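PDB 6U1R: SxtG from Microseira wollei, which acts as an amidinotransferase in the saxitoxin biosynthetic pathway, probably passing an amidino group between substrates as glycine amidinotransferase-like enzymes do. Local coordinates for residues D327-I332 and G348-V353; V300-N305 and E338-A343; G275-N280 and W296-A301; A36-I41 and D372-G377. All blocks are in the same frame, centred on the assembly; numbering follows the deposited sequence.

Contact 1: D327-I332 and G348-V353; sequences DEERVI and GFKPIV
With CG1 anti to its own carbonyl carbon (chi1 -58°) and CD1 extended beyond it, Ile352 lays its chain beside that of Arg330, which leaves the backbone the same way (chi1 -70°). The two point in one direction, Ile352 CD1 lying 3.9 Å from Arg330 CB. On the other face of the sheet Val331 holds CG1 between its backbone N and carbonyl carbon, and this methyl meets Phe349 CB at 4.0 Å. The Phe349 ring turns its edge to two carbonyls: Glu329 O lies in its plane, and Glu328 O is 3.3 Å from CE1. The strands run parallel. Lys350 N donates to Glu329 O at 2.8 Å, Val331 N to Lys350 O at 3.2 Å and Ile352 N to Val331 O at 2.7 Å, so Val331 is held by both its N-H and its C=O. Asp327 shapes the entry into the first strand as an Asx turn. Its OD1 takes the backbone N of Glu329 and of Arg330 from opposite faces of the carboxylate, while Arg330 NE, 3.0 Å from Asp327 OD2, and NH2 both approach OD2 from above that plane. Arg330 NH1 forms a second salt bridge, to Glu103. Gly348, with positive phi, closes helix 338-346 in a Schellman motif just before the second strand. The pair thus forms the two strands of a beta-alpha-beta crossover: the connecting helix 338-346 covers the Val331 and Phe349 side through Leu344, helix 83-102 packs its Ile99 on Ile332 and Ile352, and strand 324-325 flanks strand 330-334.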
loop_
_atom_site.group_PDB
_atom_site.type_symbol
_atom_site.label_atom_id
_atom_site.label_comp_id
_atom_site.label_asym_id
_atom_site.label_seq_id
_atom_site.Cartn_x
_atom_site.Cartn_y
_atom_site.Cartn_z
ATOM N N ASP A 327 0.646 -15.567 -26.932
ATOM C CA ASP A 327 -0.026 -16.803 -26.539
ATOM C C ASP A 327 1.099 -17.816 -26.351
ATOM O O ASP A 327 2.261 -17.422 -26.218
ATOM C CB ASP A 327 -1.101 -17.225 -27.558
ATOM C CG ASP A 327 -0.573 -17.357 -28.971
ATOM O OD1 ASP A 327 0.616 -17.696 -29.161
ATOM O OD2 ASP A 327 -1.377 -17.117 -29.906
ATOM N N GLU A 328 0.772 -19.111 -26.353
ATOM C CA GLU A 328 1.806 -20.115 -26.119
ATOM C C GLU A 328 2.806 -20.240 -27.268
ATOM O O GLU A 328 3.838 -20.908 -27.102
ATOM C CB GLU A 328 1.154 -21.473 -25.858
ATOM C CG GLU A 328 0.295 -21.467 -24.613
ATOM C CD GLU A 328 -0.278 -22.821 -24.260
ATOM O OE1 GLU A 328 0.134 -23.831 -24.875
ATOM O OE2 GLU A 328 -1.134 -22.871 -23.347
ATOM N N GLU A 329 2.544 -19.612 -28.408
ATOM C CA GLU A 329 3.361 -19.772 -29.606
ATOM C C GLU A 329 4.003 -18.472 -30.071
ATOM O O GLU A 329 5.202 -18.451 -30.370
ATOM C CB GLU A 329 2.483 -20.377 -30.720
ATOM C CG GLU A 329 3.155 -20.491 -32.067
ATOM C CD GLU A 329 2.237 -21.092 -33.142
ATOM O OE1 GLU A 329 1.003 -21.099 -32.943
ATOM O OE2 GLU A 329 2.751 -21.550 -34.189
ATOM N N ARG A 330 3.231 -17.391 -30.172
ATOM C CA ARG A 330 3.718 -16.135 -30.721
ATOM C C ARG A 330 4.490 -15.359 -29.660
ATOM O O ARG A 330 3.982 -15.138 -28.553
ATOM C CB ARG A 330 2.552 -15.286 -31.226
ATOM C CG ARG A 330 1.852 -15.827 -32.501
ATOM C CD ARG A 330 0.628 -14.965 -32.854
ATOM N NE ARG A 330 -0.414 -15.057 -31.832
ATOM C CZ ARG A 330 -1.386 -14.162 -31.626
ATOM N NH1 ARG A 330 -1.464 -13.060 -32.354
ATOM N NH2 ARG A 330 -2.284 -14.366 -30.663
ATOM N N VAL A 331 5.701 -14.940 -30.005
ATOM C CA VAL A 331 6.618 -14.290 -29.066
ATOM C C VAL A 331 7.280 -13.096 -29.747
ATOM O O VAL A 331 7.834 -13.228 -30.843
ATOM C CB VAL A 331 7.679 -15.287 -28.536
ATOM C CG1 VAL A 331 8.396 -16.015 -29.660
ATOM C CG2 VAL A 331 8.678 -14.580 -27.620
ATOM N N ILE A 332 7.212 -11.918 -29.105
ATOM C CA ILE A 332 7.873 -10.723 -29.612
ATOM C C ILE A 332 9.307 -10.731 -29.098
ATOM O O ILE A 332 9.549 -10.925 -27.894
ATOM C CB ILE A 332 7.116 -9.444 -29.201
ATOM C CG1 ILE A 332 5.749 -9.398 -29.922
ATOM C CG2 ILE A 332 7.923 -8.193 -29.542
ATOM C CD1 ILE A 332 4.858 -8.276 -29.517
ATOM N N GLY A 348 10.081 -24.357 -31.471
ATOM C CA GLY A 348 8.685 -24.470 -31.852
ATOM C C GLY A 348 7.843 -23.221 -31.698
ATOM O O GLY A 348 6.620 -23.295 -31.882
ATOM N N PHE A 349 8.442 -22.089 -31.344
ATOM C CA PHE A 349 7.708 -20.845 -31.205
ATOM C C PHE A 349 7.677 -20.105 -32.540
ATOM O O PHE A 349 8.344 -20.479 -33.505
ATOM C CB PHE A 349 8.335 -19.994 -30.092
ATOM C CG PHE A 349 8.288 -20.648 -28.740
ATOM C CD1 PHE A 349 7.151 -20.555 -27.944
ATOM C CD2 PHE A 349 9.378 -21.364 -28.260
ATOM C CE1 PHE A 349 7.102 -21.152 -26.698
ATOM C CE2 PHE A 349 9.336 -21.976 -27.006
ATOM C CZ PHE A 349 8.208 -21.872 -26.221
ATOM N N LYS A 350 6.875 -19.039 -32.594
ATOM C CA LYS A 350 6.725 -18.212 -33.795
ATOM C C LYS A 350 7.165 -16.792 -33.454
ATOM O O LYS A 350 6.359 -15.986 -32.963
ATOM C CB LYS A 350 5.284 -18.215 -34.305
ATOM C CG LYS A 350 4.775 -19.575 -34.781
ATOM C CD LYS A 350 5.640 -20.174 -35.881
ATOM C CE LYS A 350 5.059 -21.483 -36.416
ATOM N NZ LYS A 350 5.801 -21.942 -37.631
ATOM N N PRO A 351 8.428 -16.446 -33.689
ATOM C CA PRO A 351 8.906 -15.110 -33.322
ATOM C C PRO A 351 8.297 -14.032 -34.204
ATOM O O PRO A 351 8.116 -14.210 -35.414
ATOM C CB PRO A 351 10.426 -15.200 -33.523
ATOM C CG PRO A 351 10.727 -16.638 -33.613
ATOM C CD PRO A 351 9.521 -17.308 -34.163
ATOM N N ILE A 352 7.948 -12.917 -33.572
ATOM C CA ILE A 352 7.541 -11.702 -34.259
ATOM C C ILE A 352 8.579 -10.653 -33.899
ATOM O O ILE A 352 8.734 -10.308 -32.721
ATOM C CB ILE A 352 6.124 -11.268 -33.857
ATOM C CG1 ILE A 352 5.132 -12.396 -34.162
ATOM C CG2 ILE A 352 5.747 -9.988 -34.584
ATOM C CD1 ILE A 352 3.820 -12.298 -33.434
ATOM N N VAL A 353 9.324 -10.197 -34.891
ATOM C CA VAL A 353 10.514 -9.395 -34.654
ATOM C C VAL A 353 10.136 -7.925 -34.585
ATOM O O VAL A 353 9.250 -7.457 -35.305
ATOM C CB VAL A 353 11.558 -9.659 -35.756
ATOM C CG1 VAL A 353 12.697 -8.715 -35.619
ATOM C CG2 VAL A 353 12.069 -11.103 -35.654
#

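Contact 2: V300-N305 and E338-A343; sequences VAPYPN and EPMIKA
Pro339 O, which accepts the helical hydrogen bond of Ala343 N at 2.9 Å, is also touched from the facing loop by Pro302 CG, 3.5 Å away. The Pro302 ring thus rests on the first turns of helix 338-346. Pro302 CG lies 3.8 Å from Pro339 CB, and Ala343 CB, one turn further along the helix, is 4.0 Å from that same CG. Met340 crosses this ring at about a right angle. Its CG stands anti to the backbone N (chi1 -173°), and bends at chi2 and chi3 fold the end of the chain back toward the loop, bringing Met340 SD within 4.1 Å of Pro302 CD and Met340 CE within 3.9 Å of Ala301 CB. Beyond Pro302 the loop carbonyls take over: Tyr303 O is 3.6 Å and Pro304 O 3.7 Å from Pro339 CG. Tyr303 leaves the backbone away from the helix; its OH bonds to Glu282 and its ring meets Trp318 edge-to-face. Met340 also packs on Leu321, on Leu278 of strand 276-279 and on Val333 of strand 330-334, so the loop following strand 297-300 is joined to the crossover helix of the next sheet. No hydrogen bond spans the two segments. Proline rings, methyl groups and a thioether meet one another and a few carbonyl oxygens, and the fit therefore rests on van der Waals contact and apolar burial rather than on directional bonds.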
loop_
_atom_site.group_PDB
_atom_site.type_symbol
_atom_site.label_atom_id
_atom_site.label_comp_id
_atom_site.label_asym_id
_atom_site.label_seq_id
_atom_site.Cartn_x
_atom_site.Cartn_y
_atom_site.Cartn_z
ATOM N N VAL A 300 17.851 -23.405 -22.629
ATOM C CA VAL A 300 18.995 -22.561 -22.282
ATOM C C VAL A 300 19.203 -21.527 -23.386
ATOM O O VAL A 300 19.391 -21.873 -24.560
ATOM C CB VAL A 300 20.265 -23.401 -22.057
ATOM C CG1 VAL A 300 21.454 -22.498 -21.659
ATOM C CG2 VAL A 300 20.043 -24.473 -20.989
ATOM N N ALA A 301 19.165 -20.248 -23.012
ATOM C CA ALA A 301 19.259 -19.183 -23.990
ATOM C C ALA A 301 20.590 -19.256 -24.735
ATOM O O ALA A 301 21.627 -19.551 -24.128
ATOM C CB ALA A 301 19.138 -17.813 -23.316
ATOM N N PRO A 302 20.601 -18.973 -26.036
ATOM C CA PRO A 302 21.871 -18.825 -26.748
ATOM C C PRO A 302 22.576 -17.550 -26.330
ATOM O O PRO A 302 21.972 -16.626 -25.786
ATOM C CB PRO A 302 21.439 -18.778 -28.221
ATOM C CG PRO A 302 20.103 -18.107 -28.168
ATOM C CD PRO A 302 19.454 -18.633 -26.899
ATOM N N TYR A 303 23.898 -17.524 -26.571
ATOM C CA TYR A 303 24.706 -16.328 -26.349
ATOM C C TYR A 303 24.495 -15.330 -27.488
ATOM O O TYR A 303 24.496 -15.729 -28.663
ATOM C CB TYR A 303 26.182 -16.716 -26.218
ATOM C CG TYR A 303 26.486 -17.408 -24.906
ATOM C CD1 TYR A 303 26.207 -18.756 -24.720
ATOM C CD2 TYR A 303 27.025 -16.706 -23.844
ATOM C CE1 TYR A 303 26.469 -19.379 -23.504
ATOM C CE2 TYR A 303 27.295 -17.326 -22.640
ATOM C CZ TYR A 303 27.017 -18.649 -22.477
ATOM O OH TYR A 303 27.287 -19.237 -21.264
ATOM N N PRO A 304 24.297 -14.043 -27.187
ATOM C CA PRO A 304 23.922 -13.088 -28.239
ATOM C C PRO A 304 25.056 -12.706 -29.175
ATOM O O PRO A 304 24.782 -12.330 -30.324
ATOM C CB PRO A 304 23.438 -11.867 -27.439
ATOM C CG PRO A 304 24.207 -11.969 -26.157
ATOM C CD PRO A 304 24.260 -13.416 -25.848
ATOM N N ASN A 305 26.310 -12.777 -28.728
ATOM C CA ASN A 305 27.433 -12.298 -29.532
ATOM C C ASN A 305 27.144 -10.887 -30.042
ATOM O O ASN A 305 27.386 -10.559 -31.208
ATOM C CB ASN A 305 27.731 -13.237 -30.713
ATOM C CG ASN A 305 28.221 -14.608 -30.280
ATOM O OD1 ASN A 305 27.854 -15.634 -30.870
ATOM N ND2 ASN A 305 29.049 -14.638 -29.258
ATOM N N GLU A 338 19.578 -12.169 -33.087
ATOM C CA GLU A 338 19.429 -13.224 -34.083
ATOM C C GLU A 338 19.579 -14.612 -33.487
ATOM O O GLU A 338 18.820 -15.509 -33.895
ATOM C CB GLU A 338 20.423 -12.999 -35.232
ATOM C CG GLU A 338 20.111 -11.755 -36.060
ATOM C CD GLU A 338 21.176 -11.473 -37.112
ATOM O OE1 GLU A 338 21.810 -12.432 -37.595
ATOM O OE2 GLU A 338 21.388 -10.292 -37.440
ATOM N N PRO A 339 20.496 -14.868 -32.552
ATOM C CA PRO A 339 20.536 -16.202 -31.935
ATOM C C PRO A 339 19.256 -16.558 -31.195
ATOM O O PRO A 339 18.753 -17.687 -31.336
ATOM C CB PRO A 339 21.754 -16.112 -30.998
ATOM C CG PRO A 339 22.639 -15.060 -31.652
ATOM C CD PRO A 339 21.663 -14.047 -32.178
ATOM N N MET A 340 18.689 -15.622 -30.422
ATOM C CA MET A 340 17.419 -15.901 -29.757
ATOM C C MET A 340 16.319 -16.216 -30.763
ATOM O O MET A 340 15.518 -17.126 -30.532
ATOM C CB MET A 340 16.997 -14.727 -28.873
ATOM C CG MET A 340 15.762 -15.010 -28.023
ATOM S SD MET A 340 16.037 -16.285 -26.754
ATOM C CE MET A 340 17.054 -15.392 -25.630
ATOM N N ILE A 341 16.234 -15.449 -31.861
ATOM C CA ILE A 341 15.194 -15.683 -32.867
ATOM C C ILE A 341 15.299 -17.105 -33.411
ATOM O O ILE A 341 14.297 -17.828 -33.519
ATOM C CB ILE A 341 15.288 -14.634 -33.995
ATOM C CG1 ILE A 341 14.932 -13.252 -33.443
ATOM C CG2 ILE A 341 14.347 -14.980 -35.172
ATOM C CD1 ILE A 341 15.393 -12.105 -34.318
ATOM N N LYS A 342 16.520 -17.536 -33.735
ATOM C CA LYS A 342 16.709 -18.879 -34.278
ATOM C C LYS A 342 16.366 -19.953 -33.249
ATOM O O LYS A 342 15.699 -20.944 -33.575
ATOM C CB LYS A 342 18.150 -19.061 -34.761
ATOM C CG LYS A 342 18.413 -20.501 -35.250
ATOM C CD LYS A 342 19.807 -20.689 -35.783
ATOM C CE LYS A 342 20.029 -22.168 -36.110
ATOM N NZ LYS A 342 21.475 -22.454 -36.349
ATOM N N ALA A 343 16.814 -19.779 -32.001
ATOM C CA ALA A 343 16.518 -20.771 -30.972
ATOM C C ALA A 343 15.019 -20.879 -30.720
ATOM O O ALA A 343 14.475 -21.987 -30.600
ATOM C CB ALA A 343 17.258 -20.422 -29.683
#

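Contact 3: G275-N280 and W296-A301; sequences GKILVN and WDILVA
The Trp296 indole lies flat against the Gly275 backbone, where two parallel strands of a three-stranded mixed sheet with 269-273 begin, consistent with the alpha/beta propeller of amidinotransferases. Gly275 CA stands 3.4 Å from the centroid of the five-membered ring of Trp296, only 10° off its normal, a CH-pi contact, and Gly275 N lies over the same face, 3.2 Å from Trp296 CE2. At the indole edge Ile277 CB meets Trp296 CE3 at 3.8 Å. Phe383 stacks on the indole, and Trp296 NE1 donates to Tyr382 O, which brings in the C-terminal end of the chain. Asp297 N donates to Gly275 O. Ile277 bonds through both its N-H and its C=O to the residues flanking Ile298, its N to Asp297 O and its O to Leu299 N at 2.8 Å; Val279 does the same around Val300, with Leu299 O and Ala301 N. Lys276 and Asp297 lie side by side on one face of the sheet, pointing the same way, but Lys276 NZ and Asp297 OD2 stay 4.7 Å apart. Leu278, on that face too, has CG anti to its backbone N and brings CD1 to 4.0 Å from Ala301 CB. On the other face Val279 CG2 lies 3.9 Å from Ile298 CG2.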
loop_
_atom_site.group_PDB
_atom_site.type_symbol
_atom_site.label_atom_id
_atom_site.label_comp_id
_atom_site.label_asym_id
_atom_site.label_seq_id
_atom_site.Cartn_x
_atom_site.Cartn_y
_atom_site.Cartn_z
ATOM N N GLY A 275 5.271 -26.119 -19.556
ATOM C CA GLY A 275 6.375 -27.036 -19.755
ATOM C C GLY A 275 7.625 -26.456 -20.401
ATOM O O GLY A 275 8.543 -27.229 -20.705
ATOM N N LYS A 276 7.689 -25.139 -20.646
ATOM C CA LYS A 276 8.801 -24.513 -21.372
ATOM C C LYS A 276 9.272 -23.258 -20.642
ATOM O O LYS A 276 8.523 -22.287 -20.544
ATOM C CB LYS A 276 8.375 -24.132 -22.796
ATOM C CG LYS A 276 7.742 -25.262 -23.613
ATOM C CD LYS A 276 8.724 -26.376 -23.874
ATOM C CE LYS A 276 8.039 -27.576 -24.549
ATOM N NZ LYS A 276 7.528 -27.207 -25.882
ATOM N N ILE A 277 10.519 -23.247 -20.182
ATOM C CA ILE A 277 11.054 -22.098 -19.461
ATOM C C ILE A 277 12.448 -21.771 -19.986
ATOM O O ILE A 277 13.313 -22.648 -20.082
ATOM C CB ILE A 277 11.042 -22.343 -17.938
ATOM C CG1 ILE A 277 11.435 -21.080 -17.164
ATOM C CG2 ILE A 277 11.885 -23.572 -17.546
ATOM C CD1 ILE A 277 10.990 -21.135 -15.705
ATOM N N LEU A 278 12.641 -20.505 -20.342
ATOM C CA LEU A 278 13.882 -19.981 -20.895
ATOM C C LEU A 278 14.803 -19.519 -19.770
ATOM O O LEU A 278 14.383 -18.743 -18.897
ATOM C CB LEU A 278 13.536 -18.817 -21.824
ATOM C CG LEU A 278 14.612 -18.040 -22.580
ATOM C CD1 LEU A 278 15.262 -18.920 -23.624
ATOM C CD2 LEU A 278 13.993 -16.811 -23.241
ATOM N N VAL A 279 16.068 -19.964 -19.802
ATOM C CA VAL A 279 16.996 -19.725 -18.706
ATOM C C VAL A 279 18.295 -19.113 -19.220
ATOM O O VAL A 279 18.806 -19.491 -20.280
ATOM C CB VAL A 279 17.278 -21.031 -17.934
ATOM C CG1 VAL A 279 18.295 -20.793 -16.872
ATOM C CG2 VAL A 279 15.986 -21.557 -17.348
ATOM N N ASN A 280 18.817 -18.165 -18.455
ATOM C CA ASN A 280 20.045 -17.458 -18.783
ATOM C C ASN A 280 21.240 -18.311 -18.373
ATOM O O ASN A 280 21.378 -18.621 -17.188
ATOM C CB ASN A 280 20.043 -16.117 -18.033
ATOM C CG ASN A 280 21.257 -15.269 -18.318
ATOM O OD1 ASN A 280 22.388 -15.763 -18.395
ATOM N ND2 ASN A 280 21.033 -13.958 -18.446
ATOM N N TRP A 296 9.606 -29.736 -16.281
ATOM C CA TRP A 296 9.600 -28.855 -17.436
ATOM C C TRP A 296 10.873 -29.004 -18.275
ATOM O O TRP A 296 11.919 -29.475 -17.807
ATOM C CB TRP A 296 9.451 -27.389 -16.986
ATOM C CG TRP A 296 8.048 -26.982 -16.667
ATOM C CD1 TRP A 296 7.047 -27.766 -16.175
ATOM C CD2 TRP A 296 7.481 -25.679 -16.860
ATOM N NE1 TRP A 296 5.881 -27.022 -16.037
ATOM C CE2 TRP A 296 6.130 -25.739 -16.452
ATOM C CE3 TRP A 296 7.986 -24.471 -17.335
ATOM C CZ2 TRP A 296 5.288 -24.626 -16.499
ATOM C CZ3 TRP A 296 7.144 -23.365 -17.383
ATOM C CH2 TRP A 296 5.810 -23.454 -16.972
ATOM N N ASP A 297 10.766 -28.582 -19.532
ATOM C CA ASP A 297 11.925 -28.448 -20.410
ATOM C C ASP A 297 12.630 -27.126 -20.124
ATOM O O ASP A 297 12.027 -26.050 -20.239
ATOM C CB ASP A 297 11.518 -28.500 -21.881
ATOM C CG ASP A 297 11.054 -29.891 -22.322
ATOM O OD1 ASP A 297 11.482 -30.889 -21.704
ATOM O OD2 ASP A 297 10.269 -29.985 -23.289
ATOM N N ILE A 298 13.910 -27.211 -19.787
ATOM C CA ILE A 298 14.740 -26.039 -19.555
ATOM C C ILE A 298 15.380 -25.662 -20.885
ATOM O O ILE A 298 16.179 -26.418 -21.452
ATOM C CB ILE A 298 15.777 -26.309 -18.463
ATOM C CG1 ILE A 298 15.039 -26.502 -17.124
ATOM C CG2 ILE A 298 16.794 -25.179 -18.389
ATOM C CD1 ILE A 298 15.933 -26.870 -15.984
ATOM N N LEU A 299 14.978 -24.510 -21.410
ATOM C CA LEU A 299 15.476 -23.988 -22.675
ATOM C C LEU A 299 16.601 -23.008 -22.361
ATOM O O LEU A 299 16.343 -21.902 -21.874
ATOM C CB LEU A 299 14.352 -23.308 -23.457
ATOM C CG LEU A 299 13.058 -24.114 -23.619
ATOM C CD1 LEU A 299 12.051 -23.289 -24.400
ATOM C CD2 LEU A 299 13.311 -25.434 -24.306
ATOM N N VAL A 300 17.851 -23.405 -22.629
ATOM C CA VAL A 300 18.995 -22.561 -22.282
ATOM C C VAL A 300 19.203 -21.527 -23.386
ATOM O O VAL A 300 19.391 -21.873 -24.560
ATOM C CB VAL A 300 20.265 -23.401 -22.057
ATOM C CG1 VAL A 300 21.454 -22.498 -21.659
ATOM C CG2 VAL A 300 20.043 -24.473 -20.989
ATOM N N ALA A 301 19.165 -20.248 -23.012
ATOM C CA ALA A 301 19.259 -19.183 -23.990
ATOM C C ALA A 301 20.590 -19.256 -24.735
ATOM O O ALA A 301 21.627 -19.551 -24.128
ATOM C CB ALA A 301 19.138 -17.813 -23.316
#

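Contact 4: A36-I41 and D372-G377; sequences ALEEVI and DVRRRG
Arg374 sets its guanidinium against two successive carboxylates, both turned steeply to it: the plane of Glu38 stands at 70° and that of Glu39 at 82°. A bend at chi3 swings NE toward Glu38, and Arg374 NE meets the anti lone pair of Glu38 OE1 at 2.9 Å. The far end, NH1 and NH2, grips Glu39 OE1, with Arg374 NH1 at 3.0 Å coming from above the carboxylate. The other oxygen of Glu38, OE2, accepts from Arg376 NH1 at 2.8 Å through its anti lone pair, the groups here tilted by 37°, while Ala36 CB lies over a face of the Arg376 guanidinium. On the opposite side of the sheet Leu37 CD1 sits over the centre of the Arg375 guanidinium, whose edge meets Asp372, Asp372 OD2 being 2.7 Å from Arg375 NE. Classic beta bulges let neighbouring residues face one partner in this antiparallel pair: Arg374 O accepts from Glu38 N at 2.8 Å and from Glu39 N at 3.2 Å. Glu39 OE2 is bound by Arg108 and Tyr170, and Asp372 by Arg136 and Arg221. The side chain of Asp372 is about 11 Å from that of Cys368, predicted to form the amidino-cysteine intermediate. Each glutamate is thus bound by arginines, which would be expected to favour ionised carboxylates at Glu38 and Glu39.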
loop_
_atom_site.group_PDB
_atom_site.type_symbol
_atom_site.label_atom_id
_atom_site.label_comp_id
_atom_site.label_asym_id
_atom_site.label_seq_id
_atom_site.Cartn_x
_atom_site.Cartn_y
_atom_site.Cartn_z
ATOM N N ALA A 36 -3.507 -16.424 -23.825
ATOM C CA ALA A 36 -3.802 -15.539 -24.951
ATOM C C ALA A 36 -4.041 -14.095 -24.512
ATOM O O ALA A 36 -4.984 -13.806 -23.769
ATOM C CB ALA A 36 -5.025 -16.077 -25.707
ATOM N N LEU A 37 -3.199 -13.184 -25.000
ATOM C CA LEU A 37 -3.152 -11.813 -24.490
ATOM C C LEU A 37 -4.282 -10.987 -25.094
ATOM O O LEU A 37 -4.386 -10.876 -26.321
ATOM C CB LEU A 37 -1.797 -11.187 -24.806
ATOM C CG LEU A 37 -1.506 -9.784 -24.251
ATOM C CD1 LEU A 37 -1.650 -9.761 -22.746
ATOM C CD2 LEU A 37 -0.112 -9.330 -24.678
ATOM N N GLU A 38 -5.134 -10.422 -24.238
ATOM C CA GLU A 38 -6.278 -9.625 -24.685
ATOM C C GLU A 38 -6.098 -8.135 -24.448
ATOM O O GLU A 38 -6.520 -7.324 -25.273
ATOM C CB GLU A 38 -7.566 -10.092 -23.987
ATOM C CG GLU A 38 -8.026 -11.488 -24.438
ATOM C CD GLU A 38 -9.400 -11.901 -23.920
ATOM O OE1 GLU A 38 -9.981 -11.209 -23.057
ATOM O OE2 GLU A 38 -9.911 -12.935 -24.404
ATOM N N GLU A 39 -5.476 -7.752 -23.335
ATOM C CA GLU A 39 -5.318 -6.341 -23.022
ATOM C C GLU A 39 -4.019 -6.169 -22.250
ATOM O O GLU A 39 -3.705 -6.975 -21.367
ATOM C CB GLU A 39 -6.511 -5.795 -22.222
ATOM C CG GLU A 39 -6.362 -4.307 -21.865
ATOM C CD GLU A 39 -7.677 -3.626 -21.465
ATOM O OE1 GLU A 39 -8.758 -4.113 -21.870
ATOM O OE2 GLU A 39 -7.625 -2.593 -20.761
ATOM N N VAL A 40 -3.270 -5.125 -22.612
ATOM C CA VAL A 40 -1.959 -4.851 -22.034
ATOM C C VAL A 40 -1.807 -3.344 -21.820
ATOM O O VAL A 40 -2.250 -2.542 -22.652
ATOM C CB VAL A 40 -0.848 -5.422 -22.959
ATOM C CG1 VAL A 40 -0.762 -4.634 -24.290
ATOM C CG2 VAL A 40 0.492 -5.473 -22.251
ATOM N N ILE A 41 -1.226 -2.949 -20.678
ATOM C CA ILE A 41 -0.753 -1.577 -20.480
ATOM C C ILE A 41 0.655 -1.501 -21.047
ATOM O O ILE A 41 1.487 -2.368 -20.761
ATOM C CB ILE A 41 -0.764 -1.180 -18.989
ATOM C CG1 ILE A 41 -2.176 -1.348 -18.401
ATOM C CG2 ILE A 41 -0.227 0.244 -18.819
ATOM C CD1 ILE A 41 -2.314 -1.051 -16.879
ATOM N N ASP A 372 0.525 -7.164 -18.502
ATOM C CA ASP A 372 -0.521 -7.975 -19.143
ATOM C C ASP A 372 -1.728 -8.126 -18.224
ATOM O O ASP A 372 -1.901 -9.147 -17.550
ATOM C CB ASP A 372 0.029 -9.345 -19.528
ATOM C CG ASP A 372 0.645 -10.080 -18.358
ATOM O OD1 ASP A 372 1.431 -9.448 -17.629
ATOM O OD2 ASP A 372 0.353 -11.282 -18.160
ATOM N N VAL A 373 -2.640 -7.150 -18.273
ATOM C CA VAL A 373 -3.762 -7.154 -17.341
ATOM C C VAL A 373 -4.820 -8.202 -17.695
ATOM O O VAL A 373 -5.543 -8.660 -16.807
ATOM C CB VAL A 373 -4.379 -5.739 -17.235
ATOM C CG1 VAL A 373 -3.356 -4.777 -16.655
ATOM C CG2 VAL A 373 -4.841 -5.232 -18.558
ATOM N N ARG A 374 -4.952 -8.605 -18.957
ATOM C CA ARG A 374 -5.952 -9.622 -19.299
ATOM C C ARG A 374 -5.384 -10.625 -20.289
ATOM O O ARG A 374 -5.076 -10.277 -21.435
ATOM C CB ARG A 374 -7.240 -9.019 -19.856
ATOM C CG ARG A 374 -8.322 -10.089 -19.993
ATOM C CD ARG A 374 -9.729 -9.512 -20.141
ATOM N NE ARG A 374 -9.873 -8.784 -21.393
ATOM C CZ ARG A 374 -9.786 -7.463 -21.527
ATOM N NH1 ARG A 374 -9.535 -6.678 -20.491
ATOM N NH2 ARG A 374 -9.938 -6.922 -22.720
ATOM N N ARG A 375 -5.239 -11.858 -19.815
ATOM C CA ARG A 375 -4.954 -13.032 -20.631
ATOM C C ARG A 375 -6.075 -14.038 -20.394
ATOM O O ARG A 375 -6.366 -14.390 -19.250
ATOM C CB ARG A 375 -3.619 -13.684 -20.264
ATOM C CG ARG A 375 -2.364 -12.872 -20.575
ATOM C CD ARG A 375 -1.127 -13.628 -20.116
ATOM N NE ARG A 375 0.067 -12.849 -20.390
ATOM C CZ ARG A 375 0.662 -12.779 -21.569
ATOM N NH1 ARG A 375 0.196 -13.471 -22.610
ATOM N NH2 ARG A 375 1.738 -12.006 -21.718
ATOM N N ARG A 376 -6.674 -14.526 -21.469
ATOM C CA ARG A 376 -7.784 -15.469 -21.355
ATOM C C ARG A 376 -7.326 -16.764 -20.685
ATOM O O ARG A 376 -6.475 -17.480 -21.224
ATOM C CB ARG A 376 -8.328 -15.741 -22.758
ATOM C CG ARG A 376 -9.681 -16.408 -22.805
ATOM C CD ARG A 376 -10.314 -16.228 -24.195
ATOM N NE ARG A 376 -9.497 -16.810 -25.265
ATOM C CZ ARG A 376 -8.783 -16.126 -26.168
ATOM N NH1 ARG A 376 -8.739 -14.790 -26.169
ATOM N NH2 ARG A 376 -8.091 -16.794 -27.085
ATOM N N GLY A 377 -7.883 -17.082 -19.525
ATOM C CA GLY A 377 -7.510 -18.308 -18.849
ATOM C C GLY A 377 -7.948 -18.337 -17.400
ATOM O O GLY A 377 -8.623 -17.433 -16.902
HETATM O O HOH W 1 -5.666 -18.790 -23.301
HETATM O O HOH W 2 -11.125 -8.586 -24.812
#

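Overall arrangement
From the N terminus, contact 4 opens at strand 37-42 and closes only at strand 370-375, so its loop spans most of the chain and encloses the other three contacts. Contact 3 closes a short loop without helix or strand from 275-280 to 296-301. Contact 2 starts on the residues where contact 3 ends, sharing Val300 and Ala301, and closes on helix 338-346. Before it closes, contact 1 has opened at 327-332; it ends at 348-353, so contacts 1 and 2 cross. Contact 1 touches all the others: Ile341 of contact 2, Leu299 of contact 3 and Ala36 of contact 4. Helix 338-346 links the sheets of contacts 1 and 3, and contact 4 joins on through contact 1.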